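Local structure of sulfide-quinone reductase (Aquifex aeolicus, 3HYW) at residues S187-H193 and E302-T308; F194-I199 and F358-V363; V292-I298 and K312-I317; Q319-A323 and V413-E417. The protein oxidises hydrogen sulfide with the help of FAD, passes the electrons to a quinone in the membrane and builds polysulfur chains that leave typically as cyclooctasulfur. All coordinates share one frame; numbering follows the deposited sequence.

Interaction 1: S187-H193 and E302-T308; sequences SEPYLGH and EKTPIPT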
loop_
_atom_site.group_PDB
_atom_site.type_symbol
_atom_site.label_atom_id
_atom_site.label_comp_id
_atom_site.label_asym_id
_atom_site.label_seq_id
_atom_site.Cartn_x
_atom_site.Cartn_y
_atom_site.Cartn_z
ATOM N N SER A 187 -2.094 15.740 12.880
ATOM C CA SER A 187 -0.893 16.495 12.544
ATOM C C SER A 187 0.215 15.599 11.969
ATOM O O SER A 187 1.125 16.089 11.295
ATOM C CB SER A 187 -0.387 17.235 13.782
ATOM O OG SER A 187 -0.482 16.419 14.949
ATOM N N GLU A 188 0.144 14.295 12.240
ATOM C CA GLU A 188 1.071 13.329 11.642
ATOM C C GLU A 188 1.076 13.485 10.131
ATOM O O GLU A 188 0.018 13.733 9.536
ATOM C CB GLU A 188 0.644 11.897 11.951
ATOM C CG GLU A 188 0.801 11.447 13.386
ATOM C CD GLU A 188 -0.061 10.236 13.640
ATOM O OE1 GLU A 188 -1.299 10.397 13.703
ATOM O OE2 GLU A 188 0.480 9.122 13.726
ATOM N N PRO A 189 2.258 13.330 9.500
ATOM C CA PRO A 189 2.355 13.426 8.046
ATOM C C PRO A 189 1.611 12.282 7.361
ATOM O O PRO A 189 1.213 12.409 6.212
ATOM C CB PRO A 189 3.861 13.313 7.781
ATOM C CG PRO A 189 4.407 12.594 8.978
ATOM C CD PRO A 189 3.567 13.061 10.125
ATOM N N TYR A 190 1.438 11.174 8.078
ATOM C CA TYR A 190 0.662 10.033 7.588
ATOM C C TYR A 190 0.162 9.231 8.778
ATOM O O TYR A 190 0.660 9.394 9.890
ATOM C CB TYR A 190 1.502 9.149 6.654
ATOM C CG TYR A 190 2.838 8.745 7.228
ATOM C CD1 TYR A 190 2.940 7.679 8.119
ATOM C CD2 TYR A 190 4.002 9.430 6.884
ATOM C CE1 TYR A 190 4.165 7.306 8.655
ATOM C CE2 TYR A 190 5.240 9.060 7.419
ATOM C CZ TYR A 190 5.306 8.001 8.305
ATOM O OH TYR A 190 6.512 7.614 8.839
ATOM N N LEU A 191 -0.817 8.365 8.547
ATOM C CA LEU A 191 -1.363 7.523 9.610
ATOM C C LEU A 191 -0.282 6.599 10.163
ATOM O O LEU A 191 0.538 6.091 9.411
ATOM C CB LEU A 191 -2.510 6.683 9.062
ATOM C CG LEU A 191 -3.972 7.106 9.223
ATOM C CD1 LEU A 191 -4.194 8.614 9.228
ATOM C CD2 LEU A 191 -4.798 6.421 8.155
ATOM N N GLY A 192 -0.286 6.373 11.473
ATOM C CA GLY A 192 0.664 5.447 12.068
ATOM C C GLY A 192 2.099 5.948 12.074
ATOM O O GLY A 192 3.038 5.144 12.144
ATOM N N HIS A 193 2.267 7.270 11.979
ATOM C CA HIS A 193 3.554 7.929 12.209
ATOM C C HIS A 193 3.899 7.937 13.697
ATOM O O HIS A 193 5.040 7.653 14.073
ATOM C CB HIS A 193 3.528 9.362 11.658
ATOM C CG HIS A 193 4.809 10.114 11.843
ATOM N ND1 HIS A 193 5.116 10.789 13.006
ATOM C CD2 HIS A 193 5.845 10.330 10.999
ATOM C CE1 HIS A 193 6.293 11.374 12.877
ATOM N NE2 HIS A 193 6.757 11.109 11.670
ATOM N N GLU A 302 11.681 13.445 14.196
ATOM C CA GLU A 302 11.765 14.184 12.939
ATOM C C GLU A 302 10.915 15.446 12.950
ATOM O O GLU A 302 9.873 15.497 13.600
ATOM C CB GLU A 302 11.442 13.301 11.723
ATOM C CG GLU A 302 10.177 12.466 11.812
ATOM C CD GLU A 302 10.003 11.553 10.600
ATOM O OE1 GLU A 302 10.975 10.851 10.223
ATOM O OE2 GLU A 302 8.894 11.532 10.026
ATOM N N LYS A 303 11.394 16.465 12.246
ATOM C CA LYS A 303 10.651 17.696 12.025
ATOM C C LYS A 303 9.650 17.425 10.902
ATOM O O LYS A 303 10.013 17.358 9.727
ATOM C CB LYS A 303 11.619 18.830 11.654
ATOM C CG LYS A 303 11.005 20.238 11.582
ATOM C CD LYS A 303 12.067 21.271 11.204
ATOM C CE LYS A 303 11.496 22.694 11.037
ATOM N NZ LYS A 303 11.399 23.438 12.344
ATOM N N THR A 304 8.391 17.233 11.277
ATOM C CA THR A 304 7.336 16.922 10.314
ATOM C C THR A 304 6.738 18.226 9.772
ATOM O O THR A 304 6.866 19.258 10.422
ATOM C CB THR A 304 6.257 16.047 10.963
ATOM O OG1 THR A 304 5.830 16.656 12.182
ATOM C CG2 THR A 304 6.819 14.660 11.278
ATOM N N PRO A 305 6.103 18.192 8.577
ATOM C CA PRO A 305 5.536 19.426 7.997
ATOM C C PRO A 305 4.566 20.151 8.939
ATOM O O PRO A 305 4.594 21.380 9.029
ATOM C CB PRO A 305 4.821 18.925 6.744
ATOM C CG PRO A 305 5.571 17.685 6.362
ATOM C CD PRO A 305 5.901 17.036 7.683
ATOM N N ILE A 306 3.719 19.395 9.628
ATOM C CA ILE A 306 2.955 19.920 10.755
ATOM C C ILE A 306 3.694 19.435 12.003
ATOM O O ILE A 306 3.911 18.232 12.155
ATOM C CB ILE A 306 1.477 19.422 10.752
ATOM C CG1 ILE A 306 0.795 19.672 9.388
ATOM C CG2 ILE A 306 0.689 20.029 11.911
ATOM C CD1 ILE A 306 0.636 21.148 8.983
ATOM N N PRO A 307 4.106 20.364 12.889
ATOM C CA PRO A 307 4.954 19.956 14.011
ATOM C C PRO A 307 4.346 18.854 14.875
ATOM O O PRO A 307 3.161 18.905 15.220
ATOM C CB PRO A 307 5.127 21.254 14.814
ATOM C CG PRO A 307 4.926 22.343 13.800
ATOM C CD PRO A 307 3.838 21.816 12.909
ATOM N N THR A 308 5.164 17.850 15.185
ATOM C CA THR A 308 4.795 16.779 16.110
ATOM C C THR A 308 5.971 16.499 17.050
ATOM O O THR A 308 7.102 16.873 16.762
ATOM C CB THR A 308 4.402 15.468 15.381
ATOM O OG1 THR A 308 5.519 14.980 14.622
ATOM C CG2 THR A 308 3.211 15.681 14.453
HETATM O O HOH W 1 3.001 16.582 9.478
HETATM O O HOH W 2 8.503 9.209 8.323
#
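A His-carboxylate hydrogen bond, His193 to Glu302, joins two irregular loops of the flavoprotein fold, the one after strand 182-185 and the one before helix 314-332. His193 NE2 gives its proton to Glu302 OE2 at 2.7 Å, with an N-H...O angle of 153°. The oxygen lies in the imidazole plane, yet the nitrogen meets Glu302 OE2 from above the carboxylate plane, 45° out of it. CG anti to the backbone N (chi1 -180°) sends the ring toward the 302-308 loop, where Thr304 CG2 packs 3.6 Å from His193 NE2. Pro189 CD covers one face of the imidazole and also touches Thr304 CG2, at 3.8 Å. Farther along, Ser187 CB meets Ile306 CG2 at 3.5 Å, and a water accepts from Ile306 N and lies 2.7 Å from Ser187 O, linking the two backbones. A second water donates to Glu302 OE2 and reaches Tyr190 OH at 2.6 Å. A leucine in place of His193 would probably leave Glu302 OE2 without its ring N-H partner and the carboxylate freer to turn. The other ring nitrogen, ND1, is hydrogen-bonded to Gly195 N, which is consistent with a neutral imidazole carrying its proton on NE2, a tautomer the carboxylate of Glu302 would probably favour.

Interaction 2: F194-I199 and F358-V363; sequences FGVGGI and FFADPV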
loop_
_atom_site.group_PDB
_atom_site.type_symbol
_atom_site.label_atom_id
_atom_site.label_comp_id
_atom_site.label_asym_id
_atom_site.label_seq_id
_atom_site.Cartn_x
_atom_site.Cartn_y
_atom_site.Cartn_z
ATOM N N PHE A 194 2.914 8.293 14.531
ATOM C CA PHE A 194 3.013 8.231 16.002
ATOM C C PHE A 194 4.036 9.184 16.642
ATOM O O PHE A 194 4.325 9.068 17.830
ATOM C CB PHE A 194 3.297 6.803 16.496
ATOM C CG PHE A 194 2.289 5.768 16.055
ATOM C CD1 PHE A 194 0.915 6.010 16.146
ATOM C CD2 PHE A 194 2.723 4.526 15.588
ATOM C CE1 PHE A 194 -0.015 5.036 15.745
ATOM C CE2 PHE A 194 1.805 3.539 15.193
ATOM C CZ PHE A 194 0.431 3.797 15.272
ATOM N N GLY A 195 4.580 10.116 15.869
ATOM C CA GLY A 195 5.676 10.957 16.361
ATOM C C GLY A 195 7.009 10.210 16.423
ATOM O O GLY A 195 7.949 10.660 17.079
ATOM N N VAL A 196 7.092 9.065 15.748
ATOM C CA VAL A 196 8.323 8.261 15.738
ATOM C C VAL A 196 8.795 7.858 14.337
ATOM O O VAL A 196 9.720 7.042 14.197
ATOM C CB VAL A 196 8.193 6.981 16.636
ATOM C CG1 VAL A 196 7.855 7.347 18.069
ATOM C CG2 VAL A 196 7.155 6.025 16.074
ATOM N N GLY A 197 8.162 8.423 13.305
ATOM C CA GLY A 197 8.460 8.071 11.913
ATOM C C GLY A 197 7.995 6.671 11.549
ATOM O O GLY A 197 8.586 6.007 10.698
ATOM N N GLY A 198 6.925 6.221 12.196
ATOM C CA GLY A 198 6.377 4.895 11.939
ATOM C C GLY A 198 7.111 3.795 12.688
ATOM O O GLY A 198 8.258 3.971 13.123
ATOM N N ILE A 199 6.431 2.661 12.845
ATOM C CA ILE A 199 7.018 1.465 13.432
ATOM C C ILE A 199 6.752 0.340 12.455
ATOM O O ILE A 199 5.616 -0.114 12.316
ATOM C CB ILE A 199 6.426 1.146 14.835
ATOM C CG1 ILE A 199 6.765 2.274 15.826
ATOM C CG2 ILE A 199 6.977 -0.176 15.358
ATOM C CD1 ILE A 199 5.835 2.351 17.034
ATOM N N PHE A 358 2.776 -2.979 18.788
ATOM C CA PHE A 358 3.937 -2.296 18.237
ATOM C C PHE A 358 5.104 -2.441 19.202
ATOM O O PHE A 358 4.945 -2.301 20.424
ATOM C CB PHE A 358 3.623 -0.815 17.955
ATOM C CG PHE A 358 2.445 -0.617 17.039
ATOM C CD1 PHE A 358 2.605 -0.665 15.656
ATOM C CD2 PHE A 358 1.164 -0.415 17.561
ATOM C CE1 PHE A 358 1.510 -0.500 14.804
ATOM C CE2 PHE A 358 0.066 -0.254 16.723
ATOM C CZ PHE A 358 0.238 -0.297 15.339
ATOM N N PHE A 359 6.266 -2.775 18.656
ATOM C CA PHE A 359 7.500 -2.833 19.427
ATOM C C PHE A 359 8.578 -2.153 18.607
ATOM O O PHE A 359 8.753 -2.477 17.437
ATOM C CB PHE A 359 7.898 -4.287 19.735
ATOM C CG PHE A 359 9.248 -4.427 20.407
ATOM C CD1 PHE A 359 10.267 -5.162 19.804
ATOM C CD2 PHE A 359 9.502 -3.822 21.639
ATOM C CE1 PHE A 359 11.514 -5.301 20.415
ATOM C CE2 PHE A 359 10.750 -3.953 22.255
ATOM C CZ PHE A 359 11.753 -4.693 21.643
ATOM N N ALA A 360 9.274 -1.201 19.225
ATOM C CA ALA A 360 10.372 -0.494 18.581
ATOM C C ALA A 360 11.565 -0.428 19.530
ATOM O O ALA A 360 11.439 0.055 20.656
ATOM C CB ALA A 360 9.930 0.906 18.159
ATOM N N ASP A 361 12.712 -0.923 19.070
ATOM C CA ASP A 361 13.917 -0.995 19.896
ATOM C C ASP A 361 15.174 -0.468 19.187
ATOM O O ASP A 361 15.713 -1.142 18.309
ATOM C CB ASP A 361 14.157 -2.434 20.379
ATOM C CG ASP A 361 15.445 -2.578 21.188
ATOM O OD1 ASP A 361 15.755 -1.672 21.981
ATOM O OD2 ASP A 361 16.151 -3.594 21.020
ATOM N N PRO A 362 15.648 0.735 19.579
ATOM C CA PRO A 362 14.958 1.679 20.458
ATOM C C PRO A 362 13.867 2.423 19.694
ATOM O O PRO A 362 13.726 2.233 18.490
ATOM C CB PRO A 362 16.072 2.654 20.883
ATOM C CG PRO A 362 17.363 2.041 20.397
ATOM C CD PRO A 362 16.987 1.224 19.211
ATOM N N VAL A 363 13.097 3.254 20.387
ATOM C CA VAL A 363 12.064 4.050 19.723
ATOM C C VAL A 363 12.717 5.082 18.797
ATOM O O VAL A 363 12.287 5.271 17.659
ATOM C CB VAL A 363 11.095 4.709 20.742
ATOM C CG1 VAL A 363 9.936 5.370 20.029
ATOM C CG2 VAL A 363 10.537 3.667 21.667
#
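Phe194, part of the octathiocane pocket, and Phe358 form a T-shaped aromatic pair where the loop before helix 202-212 packs on strand 355-361 of a three-stranded antiparallel sheet. The leading edge of Phe194, CE2 and CZ, is the bump; it descends on one face of Phe358 toward the rim of that ring, with centroids 5.3 Å apart and planes at 68°. Ile199 makes the next projection. With CG1 beside the backbone N (chi1 -64°), its two branches part over the strand: Ile199 CD1 comes to 4.0 Å from Phe358 CB, Ile199 CG1 rests against Ala360 CB at 4.2 Å, and Ile199 CG2 reaches the backbone oxygen Phe359 O at 3.6 Å. The small Ala360 makes the shallow step against which this chain lies, and Val370 and Thr372 of strand 369-375 also touch Ile199. An alanine at Ile199 is likely to open a gap between the loop and Phe358 and Ala360, depriving the strand of its broadest apolar cover from this loop. No hydrogen bond crosses between the segments, so shape carries the contact, while Arg367 ties the backbones together by bonding to the carbonyls of both Val196 and Val363. Past the cis peptide before Pro362 the chain turns back toward the loop, and there two valine methyls meet tightly, Val196 CG1 to Val363 CG1 at 3.5 Å.

Interaction 3: V292-I298 and K312-I317; sequences VGVVTAI and KTGMMI. With FAD (flavin-adenine dinucleotide), chain G.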
loop_
_atom_site.group_PDB
_atom_site.type_symbol
_atom_site.label_atom_id
_atom_site.label_comp_id
_atom_site.label_asym_id
_atom_site.label_seq_id
_atom_site.Cartn_x
_atom_site.Cartn_y
_atom_site.Cartn_z
ATOM N N VAL A 292 12.116 12.327 34.921
ATOM C CA VAL A 292 11.610 11.020 34.501
ATOM C C VAL A 292 10.206 11.206 33.938
ATOM O O VAL A 292 9.379 11.876 34.545
ATOM C CB VAL A 292 11.573 9.996 35.678
ATOM C CG1 VAL A 292 10.939 8.672 35.254
ATOM C CG2 VAL A 292 12.965 9.737 36.230
ATOM N N GLY A 293 9.950 10.628 32.769
ATOM C CA GLY A 293 8.616 10.658 32.195
ATOM C C GLY A 293 8.384 11.670 31.096
ATOM O O GLY A 293 9.322 12.129 30.439
ATOM N N VAL A 294 7.107 12.006 30.897
ATOM C CA VAL A 294 6.668 12.892 29.819
ATOM C C VAL A 294 7.218 14.309 29.986
ATOM O O VAL A 294 7.411 15.036 29.008
ATOM C CB VAL A 294 5.108 12.941 29.756
ATOM C CG1 VAL A 294 4.632 13.972 28.750
ATOM C CG2 VAL A 294 4.552 11.561 29.408
ATOM N N VAL A 295 7.477 14.690 31.229
ATOM C CA VAL A 295 7.968 16.027 31.542
ATOM C C VAL A 295 9.395 16.282 31.032
ATOM O O VAL A 295 9.858 17.419 31.036
ATOM C CB VAL A 295 7.867 16.325 33.064
ATOM C CG1 VAL A 295 9.002 15.651 33.841
ATOM C CG2 VAL A 295 7.858 17.835 33.309
ATOM N N THR A 296 10.089 15.228 30.607
ATOM C CA THR A 296 11.469 15.363 30.108
ATOM C C THR A 296 11.528 15.938 28.690
ATOM O O THR A 296 10.754 15.549 27.818
ATOM C CB THR A 296 12.264 14.034 30.174
ATOM O OG1 THR A 296 11.618 13.014 29.393
ATOM C CG2 THR A 296 12.405 13.572 31.619
ATOM N N ALA A 297 12.454 16.865 28.463
ATOM C CA ALA A 297 12.624 17.456 27.141
ATOM C C ALA A 297 13.449 16.529 26.246
ATOM O O ALA A 297 14.668 16.406 26.398
ATOM C CB ALA A 297 13.276 18.828 27.247
ATOM N N ILE A 298 12.772 15.868 25.314
ATOM C CA ILE A 298 13.440 15.000 24.353
ATOM C C ILE A 298 13.152 15.579 22.973
ATOM O O ILE A 298 11.990 15.806 22.642
ATOM C CB ILE A 298 12.941 13.528 24.438
ATOM C CG1 ILE A 298 13.174 12.940 25.832
ATOM C CG2 ILE A 298 13.648 12.642 23.396
ATOM C CD1 ILE A 298 12.603 11.533 25.995
ATOM N N LYS A 312 6.555 9.605 25.083
ATOM C CA LYS A 312 7.263 8.944 26.167
ATOM C C LYS A 312 6.302 7.890 26.691
ATOM O O LYS A 312 5.382 8.192 27.452
ATOM C CB LYS A 312 7.648 9.930 27.278
ATOM C CG LYS A 312 8.737 10.930 26.894
ATOM C CD LYS A 312 8.126 12.216 26.402
ATOM C CE LYS A 312 9.153 13.331 26.338
ATOM N NZ LYS A 312 8.507 14.654 26.537
ATOM N N THR A 313 6.502 6.660 26.236
ATOM C CA THR A 313 5.606 5.554 26.557
ATOM C C THR A 313 5.963 4.946 27.909
ATOM O O THR A 313 7.016 5.250 28.476
ATOM C CB THR A 313 5.662 4.444 25.484
ATOM O OG1 THR A 313 6.827 3.632 25.678
ATOM C CG2 THR A 313 5.680 5.027 24.094
ATOM N N GLY A 314 5.078 4.084 28.410
ATOM C CA GLY A 314 5.258 3.419 29.700
ATOM C C GLY A 314 6.588 2.709 29.850
ATOM O O GLY A 314 7.282 2.895 30.844
ATOM N N MET A 315 6.947 1.891 28.865
ATOM C CA MET A 315 8.220 1.166 28.909
ATOM C C MET A 315 9.448 2.088 28.903
ATOM O O MET A 315 10.405 1.844 29.638
ATOM C CB MET A 315 8.306 0.126 27.791
ATOM C CG MET A 315 9.691 -0.479 27.637
ATOM S SD MET A 315 9.759 -1.756 26.372
ATOM C CE MET A 315 9.465 -3.188 27.376
ATOM N N MET A 316 9.414 3.139 28.082
ATOM C CA MET A 316 10.495 4.132 28.050
ATOM C C MET A 316 10.706 4.771 29.418
ATOM O O MET A 316 11.840 4.953 29.856
ATOM C CB MET A 316 10.182 5.240 27.049
ATOM C CG MET A 316 10.086 4.771 25.599
ATOM S SD MET A 316 9.403 6.037 24.516
ATOM C CE MET A 316 10.724 7.247 24.538
ATOM N N ILE A 317 9.594 5.112 30.067
ATOM C CA ILE A 317 9.581 5.785 31.357
ATOM C C ILE A 317 10.048 4.879 32.502
ATOM O O ILE A 317 10.752 5.334 33.406
ATOM C CB ILE A 317 8.175 6.355 31.656
ATOM C CG1 ILE A 317 7.835 7.445 30.639
ATOM C CG2 ILE A 317 8.089 6.909 33.096
ATOM C CD1 ILE A 317 6.406 7.875 30.662
HETATM P PA FAD G . 1.751 10.747 34.888
HETATM O O1A FAD G . 1.672 9.246 35.007
HETATM O O2A FAD G . 0.624 11.493 34.244
HETATM O O5B FAD G . 1.986 11.293 36.371
HETATM C C5B FAD G . 2.271 12.646 36.686
HETATM C C4B FAD G . 1.951 12.830 38.161
HETATM O O4B FAD G . 2.444 14.089 38.619
HETATM C C3B FAD G . 0.450 12.856 38.401
HETATM O O3B FAD G . 0.163 12.117 39.594
HETATM C C2B FAD G . 0.141 14.328 38.593
HETATM O O2B FAD G . -1.012 14.529 39.407
HETATM C C1B FAD G . 1.406 14.816 39.274
HETATM N N9A FAD G . 1.671 16.275 39.153
HETATM C C8A FAD G . 1.482 17.058 38.069
HETATM N N7A FAD G . 1.871 18.322 38.372
HETATM C C5A FAD G . 2.298 18.322 39.657
HETATM C C6A FAD G . 2.801 19.302 40.510
HETATM N N6A FAD G . 2.942 20.577 40.082
HETATM N N1A FAD G . 3.154 18.967 41.780
HETATM C C2A FAD G . 3.022 17.705 42.225
HETATM N N3A FAD G . 2.537 16.743 41.424
HETATM C C4A FAD G . 2.175 17.026 40.139
HETATM N N1 FAD G . 1.894 4.596 27.380
HETATM C C2 FAD G . 2.024 3.277 27.076
HETATM O O2 FAD G . 3.149 2.739 27.112
HETATM N N3 FAD G . 0.952 2.520 26.742
HETATM C C4 FAD G . -0.278 3.071 26.705
HETATM O O4 FAD G . -1.371 2.328 26.359
HETATM C C4X FAD G . -0.436 4.418 27.009
HETATM N N5 FAD G . -1.671 4.967 26.963
HETATM C C5X FAD G . -1.849 6.272 27.262
HETATM C C6 FAD G . -3.139 6.813 27.222
HETATM C C7 FAD G . -3.350 8.156 27.516
HETATM C C7M FAD G . -4.765 8.702 27.452
HETATM C C8 FAD G . -2.258 8.959 27.853
HETATM C C8M FAD G . -2.415 10.432 28.180
HETATM C C9 FAD G . -0.972 8.412 27.886
HETATM C C9A FAD G . -0.748 7.056 27.603
HETATM N N10 FAD G . 0.502 6.507 27.654
HETATM C C10 FAD G . 0.672 5.193 27.352
HETATM C "C1'" FAD G . 1.677 7.361 27.946
HETATM C "C2'" FAD G . 2.349 7.316 29.303
HETATM O "O2'" FAD G . 2.620 5.960 29.681
HETATM C "C3'" FAD G . 1.481 8.063 30.317
HETATM O "O3'" FAD G . 1.291 9.426 29.868
HETATM C "C4'" FAD G . 2.116 8.057 31.701
HETATM O "O4'" FAD G . 1.098 8.385 32.656
HETATM C "C5'" FAD G . 3.264 9.056 31.788
HETATM O "O5'" FAD G . 3.896 8.960 33.060
HETATM P P FAD G . 4.411 10.258 33.866
HETATM O O1P FAD G . 4.956 9.781 35.186
HETATM O O2P FAD G . 5.281 11.118 32.975
HETATM O O3P FAD G . 3.088 11.147 34.103
HETATM O O HOH W 3 10.216 16.746 24.557
#
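Lys312, beside the FAD site just before helix 314-332, reaches into the turn at 293-296. Its CB lies 4.1 Å from Val294 CG2. CG, beside the backbone N, comes near Gly293 O and Ile298 CD1; a bend at chi2 (94°) then carries Lys312 CD to Val294 CA at 3.8 Å. Lys312 CE has both Ile298 CD1 and Thr296 OG1 near it and comes closest to Thr296 O, at 3.1 Å. At the tip, Lys312 NZ donates to Val294 O and to Thr296 O, each at 2.7 Å, the second almost in line with its C=O and the first tilted 30° from the carbonyl plane; a water is a weak third partner. This buried ammonium group thus holds two carbonyls of the type I turn, whose Gly293 O accepts from both Thr296 N and Thr296 OG1. The turn presents Val294 N to FAD O2P at 2.9 Å, and Gly314 N at the helix start binds the flavin oxygen O2 at 2.7 Å. Ile317 CG1 packs on Gly293 CA at 3.7 Å, while its CD1 touches the FAD chain. Around this, strand 289-291 leads into the turn, Val12 of helix 12-24 meets Ile317, and Met320, farther along helix 314-332, lies against Val292, Thr296 and Ile298.

Interaction 4: Q319-A323 and V413-E417; sequences QMAMA and VHPIE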
loop_
_atom_site.group_PDB
_atom_site.type_symbol
_atom_site.label_atom_id
_atom_site.label_comp_id
_atom_site.label_asym_id
_atom_site.label_seq_id
_atom_site.Cartn_x
_atom_site.Cartn_y
_atom_site.Cartn_z
ATOM N N GLN A 319 12.157 2.494 32.086
ATOM C CA GLN A 319 13.595 2.465 31.821
ATOM C C GLN A 319 14.313 3.738 32.294
ATOM O O GLN A 319 15.405 3.643 32.850
ATOM C CB GLN A 319 13.853 2.216 30.336
ATOM C CG GLN A 319 13.357 0.844 29.878
ATOM C CD GLN A 319 13.450 0.649 28.388
ATOM O OE1 GLN A 319 13.704 1.595 27.650
ATOM N NE2 GLN A 319 13.244 -0.585 27.930
ATOM N N MET A 320 13.706 4.912 32.066
ATOM C CA MET A 320 14.191 6.183 32.640
ATOM C C MET A 320 14.290 6.068 34.147
ATOM O O MET A 320 15.287 6.460 34.734
ATOM C CB MET A 320 13.234 7.335 32.344
ATOM C CG MET A 320 13.191 7.795 30.909
ATOM S SD MET A 320 11.811 8.920 30.704
ATOM C CE MET A 320 11.730 9.049 28.922
ATOM N N ALA A 321 13.229 5.550 34.758
ATOM C CA ALA A 321 13.155 5.368 36.208
ATOM C C ALA A 321 14.244 4.455 36.757
ATOM O O ALA A 321 14.844 4.775 37.787
ATOM C CB ALA A 321 11.775 4.850 36.608
ATOM N N MET A 322 14.496 3.329 36.084
ATOM C CA MET A 322 15.569 2.402 36.490
ATOM C C MET A 322 16.933 3.078 36.412
ATOM O O MET A 322 17.742 2.973 37.338
ATOM C CB MET A 322 15.612 1.148 35.610
ATOM C CG MET A 322 14.421 0.232 35.687
ATOM S SD MET A 322 14.635 -1.129 34.510
ATOM C CE MET A 322 12.933 -1.364 33.982
ATOM N N ALA A 323 17.185 3.754 35.292
ATOM C CA ALA A 323 18.447 4.465 35.079
ATOM C C ALA A 323 18.663 5.557 36.125
ATOM O O ALA A 323 19.747 5.660 36.700
ATOM C CB ALA A 323 18.506 5.046 33.671
ATOM N N VAL A 413 15.285 -7.399 24.980
ATOM C CA VAL A 413 15.440 -6.056 25.547
ATOM C C VAL A 413 16.262 -6.050 26.843
ATOM O O VAL A 413 16.088 -6.906 27.719
ATOM C CB VAL A 413 14.068 -5.302 25.699
ATOM C CG1 VAL A 413 12.935 -6.258 25.948
ATOM C CG2 VAL A 413 14.111 -4.214 26.793
ATOM N N HIS A 414 17.194 -5.100 26.914
ATOM C CA HIS A 414 17.901 -4.764 28.135
ATOM C C HIS A 414 17.494 -3.325 28.421
ATOM O O HIS A 414 17.660 -2.459 27.560
ATOM C CB HIS A 414 19.420 -4.872 27.946
ATOM C CG HIS A 414 19.897 -6.256 27.624
ATOM N ND1 HIS A 414 19.836 -6.791 26.353
ATOM C CD2 HIS A 414 20.455 -7.212 28.406
ATOM C CE1 HIS A 414 20.333 -8.016 26.367
ATOM N NE2 HIS A 414 20.716 -8.296 27.601
ATOM N N PRO A 415 16.930 -3.066 29.614
ATOM C CA PRO A 415 16.300 -1.762 29.877
ATOM C C PRO A 415 17.255 -0.570 30.019
ATOM O O PRO A 415 16.887 0.553 29.664
ATOM C CB PRO A 415 15.530 -1.999 31.178
ATOM C CG PRO A 415 16.246 -3.127 31.860
ATOM C CD PRO A 415 16.817 -3.990 30.762
ATOM N N ILE A 416 18.454 -0.811 30.546
ATOM C CA ILE A 416 19.429 0.257 30.768
ATOM C C ILE A 416 20.812 -0.193 30.325
ATOM O O ILE A 416 21.096 -1.390 30.269
ATOM C CB ILE A 416 19.452 0.751 32.253
ATOM C CG1 ILE A 416 19.903 -0.361 33.217
ATOM C CG2 ILE A 416 18.084 1.303 32.665
ATOM C CD1 ILE A 416 19.988 0.082 34.680
ATOM N N GLU A 417 21.668 0.768 30.003
ATOM C CA GLU A 417 23.030 0.465 29.581
ATOM C C GLU A 417 24.021 1.417 30.229
ATOM O O GLU A 417 23.707 2.580 30.457
ATOM C CB GLU A 417 23.154 0.508 28.051
ATOM C CG GLU A 417 22.801 1.856 27.420
ATOM C CD GLU A 417 22.324 1.742 25.974
ATOM O OE1 GLU A 417 22.787 0.829 25.252
ATOM O OE2 GLU A 417 21.481 2.572 25.563
#
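Gln319 lies across Pro415 at about a right angle, its aliphatic part covering the proline's backbone. Gln319 CB and CG both come to 3.5 Å from Pro415 O, and Gln319 CG also meets Pro415 CB at 3.8 Å. CG stands beside the backbone N (chi1 -64°) and the chain beyond it is extended, which carries the amide along the proline as far as Val413: Gln319 NE2 is 3.8 Å from Pro415 CA and 3.9 Å from Val413 CG2. The amide finds its polar partner outside the two segments, NE2 donating to Ser344 OG, so a buried polar end is satisfied while its stem does apolar work. One helical turn on, Met322 brings its sulfur against the CB-CG edge of the pyrrolidine ring. Met322 SD lies 3.6 Å from Pro415 CB and nearly as close to CG, and the bend at chi3 (-144°) leaves the terminal methyl CE beside the same CB. Gln319 and Met322 therefore meet Pro415 CB together. Ile416 uses one branch: Ile416 CG2 rests against both Gln319 O, at 3.6 Å, and Ala323 N, the two ends of a backbone hydrogen bond of the helix, and touches Met322 CB and Ala323 CB as well. No hydrogen bond links the segments; the fit is one of van der Waals packing on a helix surface. In the fold, helix 314-332 is packed on its Ala321 side by helix 12-24, while Pro415 follows helix 401-411 and leads into strand 416-418, the antiparallel partner of strand 339-341.

From the N terminus, 187-193 and 194-199 run on as one loop, and His193 O bonds probably to Gly198 N. Interaction 1 closes first, at 302-308, over a stretch that includes 292-298. Interaction 3 closes a short loop of 13 residues by returning at 312-317, and so crosses interaction 1; it is nested inside the larger loop that interaction 2 closes at 358-363. Interaction 4 opens at 319-323, after interaction 3 is complete, and crosses interaction 2 by closing at 413-417. Interactions 3 and 4 share helix 314-332 and touch through Met320. Interaction 2 ties the loop before helix 202-212 to strand 355-361, and interaction 4 ties helix 314-332 to the C-terminal strand 416-418.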